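Local coordinates for protein replicative DNA helicase (Mycobacterium chimaera, PDB 6RIY) that is an intein that probably excises itself from the host helicase precursor by protein splicing, joining the flanking segments, at residues 19-22 / 23-26; 60-63 / 64-67. All coordinates share one frame; numbering follows the deposited sequence.

Contact 1 of 2, residues 19-22 / 23-26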
# COMPACT_ATOMS: atom_id res chain seq x y z
N ASP A 19 -2.29 5.51 -12.56
CA ASP A 19 -3.28 5.19 -13.57
C ASP A 19 -4.62 4.73 -12.99
O ASP A 19 -5.50 4.33 -13.75
CB ASP A 19 -2.74 4.11 -14.52
CG ASP A 19 -2.01 4.68 -15.71
OD1 ASP A 19 -2.04 5.91 -15.91
OD2 ASP A 19 -1.41 3.89 -16.47
N VAL A 20 -4.79 4.76 -11.67
CA VAL A 20 -6.02 4.28 -11.06
C VAL A 20 -7.11 5.34 -11.18
O VAL A 20 -6.88 6.52 -10.90
CB VAL A 20 -5.80 3.91 -9.58
CG1 VAL A 20 -7.13 3.56 -8.94
CG2 VAL A 20 -4.85 2.75 -9.48
N ALA A 21 -8.32 4.91 -11.56
CA ALA A 21 -9.48 5.79 -11.61
C ALA A 21 -10.64 5.15 -10.85
O ALA A 21 -10.66 3.94 -10.61
CB ALA A 21 -9.90 6.11 -13.05
N VAL A 22 -11.59 5.99 -10.44
CA VAL A 22 -12.79 5.50 -9.78
C VAL A 22 -13.46 4.46 -10.67
O VAL A 22 -13.61 4.67 -11.88
CB VAL A 22 -13.75 6.65 -9.44
CG1 VAL A 22 -15.09 6.12 -8.95
CG2 VAL A 22 -13.13 7.56 -8.40
N GLY A 23 -13.85 3.34 -10.07
CA GLY A 23 -14.48 2.26 -10.80
C GLY A 23 -13.54 1.16 -11.24
O GLY A 23 -14.02 0.08 -11.62
N ASP A 24 -12.23 1.40 -11.21
CA ASP A 24 -11.27 0.35 -11.52
C ASP A 24 -11.29 -0.73 -10.45
O ASP A 24 -11.59 -0.46 -9.28
CB ASP A 24 -9.86 0.93 -11.61
CG ASP A 24 -9.64 1.78 -12.84
OD1 ASP A 24 -10.58 1.90 -13.67
OD2 ASP A 24 -8.53 2.35 -12.98
N GLU A 25 -10.93 -1.95 -10.84
CA GLU A 25 -10.79 -3.07 -9.92
C GLU A 25 -9.33 -3.23 -9.51
O GLU A 25 -8.45 -3.38 -10.37
CB GLU A 25 -11.30 -4.36 -10.55
CG GLU A 25 -12.82 -4.44 -10.65
CD GLU A 25 -13.30 -5.82 -11.05
OE1 GLU A 25 -12.60 -6.50 -11.82
OE2 GLU A 25 -14.39 -6.21 -10.59
N LEU A 26 -9.08 -3.20 -8.20
CA LEU A 26 -7.83 -3.66 -7.61
C LEU A 26 -8.10 -5.01 -6.96
O LEU A 26 -9.13 -5.64 -7.22
CB LEU A 26 -7.29 -2.62 -6.62
CG LEU A 26 -7.02 -1.20 -7.14
CD1 LEU A 26 -6.69 -0.25 -5.99
CD2 LEU A 26 -5.90 -1.20 -8.19
O HOH W 1 -12.96 3.38 -14.03
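Asp-24 folds its carboxylate back over the peptide chain and meets the backbone of Ala-21. Asp-24 OD2 accepts a hydrogen bond from Ala-21 N at 2.9 Å, with an N-H...O angle of 160°. The N-H comes from above the carboxylate plane, 66° out of it. A second bond runs the other way, from Asp-24 N to Ala-21 O, at 3.0 Å. Ala-21 is thus gripped by both its N-H and its carbonyl. The other carboxylate oxygen, Asp-24 OD1, takes a hydrogen bond from a water at 2.8 Å. The same water donates to Val-22 O at 2.6 Å, so it ties the side chain to the middle of the bend. With chi1 at -71°, Asp-24 CG lies beside its backbone N, which brings the carboxylate back toward Ala-21. The backbone bond closes a type II beta turn from Ala-21 to Asp-24. Gly-23 takes the third position with a positive phi, as the type II turn requires. Flanking the turn in sequence, Val-20 CG2 touches Leu-26 CD2 at 4.3 Å. These two buried side chains also pack on Leu-8, Thr-15 and Val-36. The turn leads into strand 25-27, which pairs with strand 33-39 at the edge of its sheet.

Contact 2 of 2, residues 60-63 / 64-67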
# COMPACT_ATOMS: atom_id res chain seq x y z
N VAL A 60 7.19 2.98 -1.85
CA VAL A 60 7.36 4.33 -1.33
C VAL A 60 5.97 4.88 -1.03
O VAL A 60 5.07 4.86 -1.88
CB VAL A 60 8.12 5.21 -2.33
CG1 VAL A 60 8.12 6.65 -1.89
CG2 VAL A 60 9.54 4.67 -2.47
N ALA A 61 5.80 5.35 0.20
CA ALA A 61 4.49 5.77 0.67
C ALA A 61 4.67 7.00 1.53
O ALA A 61 5.75 7.26 2.07
CB ALA A 61 3.79 4.66 1.47
N ASP A 62 3.59 7.77 1.67
CA ASP A 62 3.75 8.93 2.53
C ASP A 62 3.84 8.49 3.98
O ASP A 62 3.55 7.34 4.34
CB ASP A 62 2.63 9.95 2.29
CG ASP A 62 1.35 9.61 2.99
OD1 ASP A 62 1.03 8.41 3.10
OD2 ASP A 62 0.67 10.55 3.43
N ALA A 63 4.33 9.40 4.82
CA ALA A 63 4.66 9.04 6.19
C ALA A 63 3.45 8.52 6.95
O ALA A 63 3.61 7.68 7.86
CB ALA A 63 5.24 10.26 6.92
N ALA A 64 2.25 8.97 6.60
CA ALA A 64 1.06 8.59 7.36
C ALA A 64 0.30 7.41 6.77
O ALA A 64 -0.73 7.03 7.33
CB ALA A 64 0.12 9.78 7.50
N HIS A 65 0.75 6.85 5.65
CA HIS A 65 0.07 5.69 5.09
C HIS A 65 0.05 4.54 6.09
O HIS A 65 1.02 4.32 6.82
CB HIS A 65 0.77 5.24 3.80
CG HIS A 65 0.01 4.21 3.03
ND1 HIS A 65 -0.92 4.54 2.07
CD2 HIS A 65 0.03 2.85 3.09
CE1 HIS A 65 -1.44 3.44 1.56
NE2 HIS A 65 -0.88 2.40 2.16
N GLN A 66 -1.07 3.81 6.14
CA GLN A 66 -1.31 2.81 7.18
C GLN A 66 -1.10 1.39 6.67
O GLN A 66 -1.41 1.07 5.52
CB GLN A 66 -2.72 2.95 7.74
CG GLN A 66 -2.94 4.30 8.40
CD GLN A 66 -4.38 4.51 8.83
OE1 GLN A 66 -5.13 3.55 8.99
NE2 GLN A 66 -4.77 5.76 9.00
N TRP A 67 -0.55 0.53 7.55
CA TRP A 67 -0.17 -0.83 7.20
C TRP A 67 -0.73 -1.77 8.26
O TRP A 67 -0.57 -1.51 9.46
CB TRP A 67 1.35 -0.98 7.13
CG TRP A 67 1.99 -0.06 6.13
CD1 TRP A 67 2.41 1.22 6.35
CD2 TRP A 67 2.26 -0.35 4.76
NE1 TRP A 67 2.94 1.74 5.20
CE2 TRP A 67 2.85 0.80 4.20
CE3 TRP A 67 2.07 -1.47 3.94
CZ2 TRP A 67 3.26 0.87 2.87
CZ3 TRP A 67 2.46 -1.40 2.61
CH2 TRP A 67 3.04 -0.23 2.09
O HOH W 2 1.83 11.81 5.38
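Asp-62 and His-65 are joined by a backbone hydrogen bond, from His-65 N to Asp-62 O at 3.1 Å. It closes a type I beta turn. Ser-76 OG also bonds to this carbonyl oxygen. A water bridges the turn. It donates to Asp-62 OD2 at 2.6 Å and accepts from Ala-64 N at 3.1 Å. The side chains of Asp-62 and His-65 cross at about a right angle, and Asp-62 OD1 comes within 3.3 Å of His-65 CB. Asp-62 OD1 and His-65 ND1 both hydrogen-bond Ala-1 N, so the first residue is gripped by two side chains. His-65 NE2 bonds to Thr-143 OG1.

In the Hedgehog/intein (HINT) fold this stretch probably corresponds to block B. By sequence, His-65 is probably the conserved block B histidine. Trp-67 and Thr-143 are consistent with two members of the Trp-Cys-Thr triplet of class 3 inteins.

The apolar contacts centre on Ala-61. Its CB lies 3.9 Å from His-65 CB. It also sits at the edge of the indole, 4.1 Å from Trp-67 CZ2. Between the rings, His-65 presents its edge to the indole. His-65 CD2 stands 3.5 Å above one face of the Trp-67 indole, offset toward the rim. His-65 CG is anti to its backbone N (chi1 -170°), which swings the imidazole toward Ala-1 and Thr-143. Trp-67 NE1 bonds to Ser-76 OG, and the indole also meets the ring of Phe-53.

From the N terminus, the chain first makes contact 1, which closes the turn between strands 14-16 and 25-27. It then runs through strands 33-39 and 48-53 before contact 2 closes the turn between strands 58-62 and 66-69. The two are in series and neither nest nor cross. Their centres lie about 20 Å apart, and their nearest atoms are about 10 Å apart without touching. Contact 1 sits at the periphery, by the edge strand 25-27 of one four-stranded sheet. Contact 2 is nearer the centre of the chain. It joins strand 58-62, an outer strand of the other four-stranded sheet, to the two-stranded sheet formed with 72-75.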